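Long-range contacts in pullulanase (PDB 2WAN), which hydrolyses alpha-1,6-glucosidic bonds in pullulan and probably in branched starch polysaccharides, as a debranching glycoside hydrolase with a parallel-barrel catalytic domain: residues D121-L126 and A279-V284; V144-T149 and H286-A291. All coordinates share one frame; numbering follows the deposited sequence.

Contact 1 of 2, residues D121-L126 and A279-V284; sequences DEKTVL and ASAPDV
Glu122 and Lys123, at the tip of the beta hairpin joining strands 114-121 and 124-129, lie against Ala281 and Pro282 of the loop that leaves strand 273-278. The tip is a type I turn from Asp121 to Thr124, closed by two weak backbone bonds between these two residues. Strand 273-278 pairs antiparallel with 124-129, and Lys123 still bonds to Leu278 through the backbone; beyond that point the loop meets the turn through packing and a bridging water. The carbonyl oxygen of Glu122 is the focus. It takes a CA-H...O contact from Ala281 CA at 3.3 Å, with 138° at the hydrogen, and touches Pro282 CD at 3.2 Å. A water donates to the same Glu122 O at 3.0 Å and to Pro282 O at 2.9 Å, bridging the two backbones. Glu122 CG sits between its backbone N and carbonyl carbon (chi1 64°), and the extended chain beyond it brings OE1 to 3.5 Å from Ala281 CB, a van der Waals contact with the methyl. Lys123 packs with its methylenes: CG lies 3.8 Å from Ala281 N, against the Ser280-Ala281 peptide, and CE comes to 3.9 Å from Ala279 O. Strand 152-160 also touches this loop, Ile153 meeting both Ser280 and Pro282. All six touching residues are at least partly exposed, a surface contact at the hairpin tip. Within the turn, Glu122 N donates to Asp121 OD2 at 2.7 Å, meeting this carboxylate oxygen on its anti side.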
ATOM      1  N   ASP A 121      14.795   5.613  22.873  1.00 22.14           N
ATOM      2  CA  ASP A 121      14.376   4.698  23.933  1.00 23.00           C
ATOM      3  C   ASP A 121      14.346   5.532  25.216  1.00 21.27           C
ATOM      4  O   ASP A 121      14.729   6.696  25.199  1.00 21.13           O
ATOM      5  CB  ASP A 121      15.340   3.504  24.060  1.00 23.98           C
ATOM      6  CG  ASP A 121      14.688   2.264  24.659  1.00 25.73           C
ATOM      7  OD1 ASP A 121      15.139   1.146  24.327  1.00 31.49           O
ATOM      8  OD2 ASP A 121      13.723   2.379  25.453  1.00 33.09           O
ATOM      9  N   GLU A 122      13.880   4.952  26.310  1.00 23.75           N
ATOM     10  CA  GLU A 122      13.789   5.696  27.566  1.00 28.39           C
ATOM     11  C   GLU A 122      15.125   6.336  27.977  1.00 29.19           C
ATOM     12  O   GLU A 122      15.149   7.474  28.438  1.00 28.40           O
ATOM     13  CB  GLU A 122      13.202   4.835  28.688  1.00 29.25           C
ATOM     14  CG  GLU A 122      14.021   3.630  29.083  1.00 33.37           C
ATOM     15  CD  GLU A 122      13.780   3.219  30.525  1.00 41.73           C
ATOM     16  OE1 GLU A 122      13.451   4.095  31.357  1.00 44.50           O
ATOM     17  OE2 GLU A 122      13.919   2.016  30.826  1.00 46.34           O
ATOM     18  N   LYS A 123      16.229   5.622  27.750  1.00 29.16           N
ATOM     19  CA  LYS A 123      17.561   6.122  28.112  1.00 29.02           C
ATOM     20  C   LYS A 123      18.563   6.089  26.949  1.00 29.30           C
ATOM     21  O   LYS A 123      19.769   5.933  27.168  1.00 27.52           O
ATOM     22  CB  LYS A 123      18.114   5.318  29.300  1.00 31.58           C
ATOM     23  CG  LYS A 123      17.288   5.403  30.583  1.00 31.50           C
ATOM     24  CD  LYS A 123      17.778   4.377  31.604  1.00 33.80           C
ATOM     25  CE  LYS A 123      17.020   4.473  32.909  1.00 40.40           C
ATOM     26  NZ  LYS A 123      17.084   3.195  33.669  1.00 43.77           N
ATOM     27  N   THR A 124      18.070   6.238  25.715  1.00 25.78           N
ATOM     28  CA  THR A 124      18.925   6.167  24.524  1.00 26.16           C
ATOM     29  C   THR A 124      18.707   7.348  23.591  1.00 24.85           C
ATOM     30  O   THR A 124      17.569   7.631  23.177  1.00 24.62           O
ATOM     31  CB  THR A 124      18.713   4.850  23.742  1.00 25.62           C
ATOM     32  OG1 THR A 124      18.911   3.731  24.612  1.00 28.16           O
ATOM     33  CG2 THR A 124      19.666   4.749  22.552  1.00 27.58           C
ATOM     34  N   VAL A 125      19.800   8.031  23.265  1.00 23.89           N
ATOM     35  CA  VAL A 125      19.792   9.142  22.320  1.00 24.11           C
ATOM     36  C   VAL A 125      20.630   8.781  21.094  1.00 26.52           C
ATOM     37  O   VAL A 125      21.746   8.253  21.227  1.00 26.17           O
ATOM     38  CB  VAL A 125      20.325  10.457  22.951  1.00 22.87           C
ATOM     39  CG1 VAL A 125      20.484  11.555  21.908  1.00 23.86           C
ATOM     40  CG2 VAL A 125      19.407  10.918  24.081  1.00 23.27           C
ATOM     41  N   LEU A 126      20.070   9.045  19.910  1.00 24.35           N
ATOM     42  CA  LEU A 126      20.769   8.864  18.641  1.00 24.21           C
ATOM     43  C   LEU A 126      21.134  10.231  18.088  1.00 24.64           C
ATOM     44  O   LEU A 126      20.258  11.002  17.701  1.00 25.65           O
ATOM     45  CB  LEU A 126      19.892   8.087  17.640  1.00 22.97           C
ATOM     46  CG  LEU A 126      20.490   7.870  16.241  1.00 26.81           C
ATOM     47  CD1 LEU A 126      21.468   6.698  16.271  1.00 27.69           C
ATOM     48  CD2 LEU A 126      19.407   7.607  15.200  1.00 23.67           C
ATOM     49  N   ALA A 279      21.863   7.974  32.177  1.00 30.85           N
ATOM     50  CA  ALA A 279      21.731   7.434  33.539  1.00 31.40           C
ATOM     51  C   ALA A 279      20.274   7.351  33.991  1.00 31.08           C
ATOM     52  O   ALA A 279      19.894   6.424  34.703  1.00 30.28           O
ATOM     53  CB  ALA A 279      22.559   8.254  34.539  1.00 31.80           C
ATOM     54  N   SER A 280      19.466   8.316  33.551  1.00 30.90           N
ATOM     55  CA  SER A 280      18.037   8.337  33.864  1.00 30.54           C
ATOM     56  C   SER A 280      17.217   8.663  32.615  1.00 29.07           C
ATOM     57  O   SER A 280      17.735   9.254  31.658  1.00 28.25           O
ATOM     58  CB  SER A 280      17.742   9.363  34.966  1.00 30.02           C
ATOM     59  OG  SER A 280      18.095  10.669  34.539  1.00 32.30           O
ATOM     60  N   ALA A 281      15.943   8.282  32.651  1.00 28.26           N
ATOM     61  CA  ALA A 281      14.997   8.529  31.553  1.00 27.01           C
ATOM     62  C   ALA A 281      14.440   9.959  31.574  1.00 26.10           C
ATOM     63  O   ALA A 281      13.751  10.338  32.528  1.00 26.73           O
ATOM     64  CB  ALA A 281      13.865   7.521  31.618  1.00 27.19           C
ATOM     65  N   PRO A 282      14.745  10.767  30.538  1.00 26.53           N
ATOM     66  CA  PRO A 282      14.242  12.146  30.528  1.00 26.83           C
ATOM     67  C   PRO A 282      12.722  12.225  30.363  1.00 26.82           C
ATOM     68  O   PRO A 282      12.097  11.265  29.909  1.00 25.05           O
ATOM     69  CB  PRO A 282      14.929  12.780  29.313  1.00 27.67           C
ATOM     70  CG  PRO A 282      16.017  11.844  28.909  1.00 27.76           C
ATOM     71  CD  PRO A 282      15.612  10.482  29.381  1.00 26.09           C
ATOM     72  N   ASP A 283      12.151  13.361  30.756  1.00 26.16           N
ATOM     73  CA  ASP A 283      10.731  13.656  30.579  1.00 26.90           C
ATOM     74  C   ASP A 283      10.507  14.103  29.132  1.00 23.52           C
ATOM     75  O   ASP A 283      11.050  15.126  28.696  1.00 23.58           O
ATOM     76  CB  ASP A 283      10.322  14.754  31.579  1.00 25.65           C
ATOM     77  CG  ASP A 283       8.825  15.054  31.575  1.00 33.51           C
ATOM     78  OD1 ASP A 283       8.180  15.001  30.500  1.00 25.16           O
ATOM     79  OD2 ASP A 283       8.294  15.367  32.670  1.00 33.51           O
ATOM     80  N   VAL A 284       9.715  13.329  28.384  1.00 24.14           N
ATOM     81  CA  VAL A 284       9.497  13.593  26.950  1.00 23.45           C
ATOM     82  C   VAL A 284       8.744  14.896  26.647  1.00 23.42           C
ATOM     83  O   VAL A 284       8.681  15.319  25.485  1.00 21.07           O
ATOM     84  CB  VAL A 284       8.812  12.400  26.215  1.00 22.09           C
ATOM     85  CG1 VAL A 284       9.704  11.159  26.259  1.00 23.32           C
ATOM     86  CG2 VAL A 284       7.444  12.087  26.799  1.00 24.68           C
TER
HETATM   87  O   HOH W   1      12.517   8.808  28.421  1.00 23.04           O

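Contact 2 of 2, residues V144-T149 and H286-A291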
ATOM      1  N   VAL A 144      24.143  15.807  28.414  1.00 34.81           N
ATOM      2  CA  VAL A 144      22.705  15.998  28.205  1.00 34.13           C
ATOM      3  C   VAL A 144      22.136  16.797  29.380  1.00 34.79           C
ATOM      4  O   VAL A 144      22.411  16.482  30.545  1.00 34.49           O
ATOM      5  CB  VAL A 144      21.954  14.636  28.050  1.00 34.47           C
ATOM      6  CG1 VAL A 144      20.437  14.822  28.097  1.00 33.71           C
ATOM      7  CG2 VAL A 144      22.350  13.944  26.747  1.00 32.36           C
ATOM      8  N   ILE A 145      21.367  17.838  29.064  1.00 33.71           N
ATOM      9  CA  ILE A 145      20.697  18.644  30.079  1.00 34.12           C
ATOM     10  C   ILE A 145      19.194  18.772  29.785  1.00 34.07           C
ATOM     11  O   ILE A 145      18.785  18.947  28.634  1.00 34.00           O
ATOM     12  CB  ILE A 145      21.289  19.913  30.235  1.00 20.00           C
ATOM     13  CG1 ILE A 145      20.735  20.601  31.459  1.00 20.00           C
ATOM     14  CG2 ILE A 145      21.062  20.750  29.041  1.00 20.00           C
ATOM     15  CD1 ILE A 145      21.432  21.739  31.791  1.00 20.00           C
ATOM     16  N   ASP A 146      18.383  18.654  30.829  1.00 31.57           N
ATOM     17  CA  ASP A 146      16.977  19.037  30.749  1.00 31.22           C
ATOM     18  C   ASP A 146      16.872  20.539  31.011  1.00 32.04           C
ATOM     19  O   ASP A 146      16.929  20.978  32.164  1.00 34.21           O
ATOM     20  CB  ASP A 146      16.160  18.237  31.769  1.00 30.21           C
ATOM     21  CG  ASP A 146      14.684  18.626  31.796  1.00 25.93           C
ATOM     22  OD1 ASP A 146      14.300  19.676  31.234  1.00 30.61           O
ATOM     23  OD2 ASP A 146      13.905  17.866  32.399  1.00 26.83           O
ATOM     24  N   LYS A 147      16.723  21.321  29.945  1.00 32.79           N
ATOM     25  CA  LYS A 147      16.688  22.785  30.040  1.00 36.10           C
ATOM     26  C   LYS A 147      15.451  23.352  30.749  1.00 37.15           C
ATOM     27  O   LYS A 147      15.437  24.527  31.136  1.00 37.26           O
ATOM     28  CB  LYS A 147      16.848  23.432  28.661  1.00 37.02           C
ATOM     29  CG  LYS A 147      18.257  23.325  28.079  1.00 42.75           C
ATOM     30  CD  LYS A 147      18.594  24.503  27.169  1.00 49.02           C
ATOM     31  CE  LYS A 147      17.855  24.435  25.836  1.00 55.55           C
ATOM     32  NZ  LYS A 147      18.140  25.605  24.956  1.00 58.10           N
ATOM     33  N   THR A 148      14.423  22.521  30.911  1.00 36.94           N
ATOM     34  CA  THR A 148      13.208  22.912  31.632  1.00 38.37           C
ATOM     35  C   THR A 148      13.465  23.019  33.141  1.00 39.99           C
ATOM     36  O   THR A 148      13.064  24.000  33.772  1.00 41.72           O
ATOM     37  CB  THR A 148      12.032  21.940  31.340  1.00 36.26           C
ATOM     38  OG1 THR A 148      11.830  21.860  29.923  1.00 29.12           O
ATOM     39  CG2 THR A 148      10.737  22.415  31.999  1.00 35.91           C
ATOM     40  N   THR A 149      14.142  22.019  33.701  1.00 40.54           N
ATOM     41  CA  THR A 149      14.409  21.949  35.139  1.00 40.89           C
ATOM     42  C   THR A 149      15.854  22.321  35.502  1.00 41.37           C
ATOM     43  O   THR A 149      16.188  22.452  36.681  1.00 40.37           O
ATOM     44  CB  THR A 149      14.116  20.534  35.701  1.00 40.57           C
ATOM     45  OG1 THR A 149      15.026  19.590  35.125  1.00 42.23           O
ATOM     46  CG2 THR A 149      12.687  20.108  35.399  1.00 40.53           C
ATOM     47  N   HIS A 286       9.722  17.736  28.158  1.00 27.05           N
ATOM     48  CA  HIS A 286      10.671  18.777  28.546  1.00 29.44           C
ATOM     49  C   HIS A 286      11.579  19.219  27.401  1.00 30.44           C
ATOM     50  O   HIS A 286      11.621  18.588  26.335  1.00 26.83           O
ATOM     51  CB  HIS A 286      11.508  18.302  29.746  1.00 29.67           C
ATOM     52  CG  HIS A 286      10.782  18.350  31.058  1.00 36.55           C
ATOM     53  ND1 HIS A 286       9.430  18.612  31.163  1.00 37.43           N
ATOM     54  CD2 HIS A 286      11.221  18.146  32.323  1.00 32.53           C
ATOM     55  CE1 HIS A 286       9.073  18.579  32.435  1.00 36.78           C
ATOM     56  NE2 HIS A 286      10.141  18.296  33.160  1.00 40.37           N
ATOM     57  N   ASN A 287      12.296  20.319  27.624  1.00 30.49           N
ATOM     58  CA  ASN A 287      13.268  20.819  26.665  1.00 33.08           C
ATOM     59  C   ASN A 287      14.616  20.150  26.910  1.00 33.38           C
ATOM     60  O   ASN A 287      15.352  20.523  27.830  1.00 34.92           O
ATOM     61  CB  ASN A 287      13.394  22.338  26.780  1.00 33.16           C
ATOM     62  CG  ASN A 287      14.248  22.946  25.680  1.00 35.31           C
ATOM     63  OD1 ASN A 287      14.619  22.283  24.707  1.00 33.23           O
ATOM     64  ND2 ASN A 287      14.557  24.227  25.830  1.00 37.15           N
ATOM     65  N   LEU A 288      14.932  19.148  26.094  1.00 32.69           N
ATOM     66  CA  LEU A 288      16.140  18.351  26.302  1.00 30.98           C
ATOM     67  C   LEU A 288      17.178  18.711  25.250  1.00 31.64           C
ATOM     68  O   LEU A 288      16.846  18.893  24.075  1.00 29.34           O
ATOM     69  CB  LEU A 288      15.817  16.847  26.276  1.00 31.06           C
ATOM     70  CG  LEU A 288      14.566  16.338  27.017  1.00 30.14           C
ATOM     71  CD1 LEU A 288      14.247  14.902  26.639  1.00 29.65           C
ATOM     72  CD2 LEU A 288      14.688  16.479  28.544  1.00 31.80           C
ATOM     73  N   ASP A 289      18.434  18.830  25.682  1.00 31.49           N
ATOM     74  CA  ASP A 289      19.535  19.222  24.801  1.00 30.72           C
ATOM     75  C   ASP A 289      20.720  18.282  24.945  1.00 29.08           C
ATOM     76  O   ASP A 289      20.969  17.747  26.025  1.00 27.47           O
ATOM     77  CB  ASP A 289      19.990  20.653  25.099  1.00 33.20           C
ATOM     78  CG  ASP A 289      19.379  21.673  24.161  1.00 37.61           C
ATOM     79  OD1 ASP A 289      20.068  22.663  23.836  1.00 46.70           O
ATOM     80  OD2 ASP A 289      18.214  21.495  23.747  1.00 44.71           O
ATOM     81  N   VAL A 290      21.441  18.086  23.847  1.00 28.48           N
ATOM     82  CA  VAL A 290      22.658  17.282  23.860  1.00 30.30           C
ATOM     83  C   VAL A 290      23.799  18.088  23.249  1.00 29.17           C
ATOM     84  O   VAL A 290      23.592  18.875  22.329  1.00 28.90           O
ATOM     85  CB  VAL A 290      22.471  15.908  23.135  1.00 29.72           C
ATOM     86  CG1 VAL A 290      22.139  16.105  21.668  1.00 25.49           C
ATOM     87  CG2 VAL A 290      23.711  15.015  23.308  1.00 31.64           C
ATOM     88  N   ALA A 291      24.996  17.911  23.804  1.00 31.60           N
ATOM     89  CA  ALA A 291      26.196  18.548  23.282  1.00 32.45           C
ATOM     90  C   ALA A 291      27.385  17.615  23.465  1.00 32.11           C
ATOM     91  O   ALA A 291      27.315  16.642  24.223  1.00 31.42           O
ATOM     92  CB  ALA A 291      26.450  19.882  23.996  1.00 32.72           C
TER
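The imidazole of His286 has the methyl CG2 of Thr148 over the centre of one face, a CH-pi contact 4.1 Å from the ring centroid. At the ring's edge stands the Asp146 carboxylate, its plane turned 53° from that of the ring; the modelled approach is too close, which leaves the exact ring orientation doubtful. With CG anti to its backbone N (chi1 177°), Asp146 uses OD1 to accept from Thr148 N at 2.9 Å, forming an Asx turn that begins on the last residue of strand 142-146. An alanine in place of Asp146 would probably leave Thr148 N without this acceptor and the turn freer to shift. The turn matters across the contact, since Thr148 OG1 accepts a nearly straight bond from Asn287 N at 2.8 Å. Next to it, Lys147 N donates to Asn287 O. The Lys147 chain bends at chi3 (-73°); its CE lies 3.3 Å from Asn287 ND2, and NZ makes only a long salt bridge, 3.7 Å, to Asp289 OD1. Ile145 and Asp289 form an antiparallel hydrogen-bonded pair, bonded both ways through the backbone. Their side chains lie on one face of the sheet; on the other, Val144 CG2 meets Val290 CG2 at 3.9 Å, near Ile300, Leu276 and Leu278. Strands 152-160 and 295-302 flank the pair, and Asn287 OD1 accepts from Asn385 ND2, between strands 377-383 and 388-391.

Overall arrangement
Both contacts reach the same mixed sheet near the modelled N-terminus, their centres 11 Å apart. Contact 2 pairs strands 142-146 and 288-292 within it; contact 1 joins a hairpin tip to the loop running from strand 273-278 toward strand 288-292. Along the chain the segments alternate: 121-126, 144-149, 279-284, 286-291. Between 149 and 279 the chain forms a separate four-stranded sheet, in the region of the X25 domain, then returns. Early strands and those after the excursion thereby build one sheet, distinct from the parallel catalytic barrel. Pro282 CB packs on Leu288 CD1 at 3.5 Å, linking the contacts directly. Both lie well away from the chain's centre.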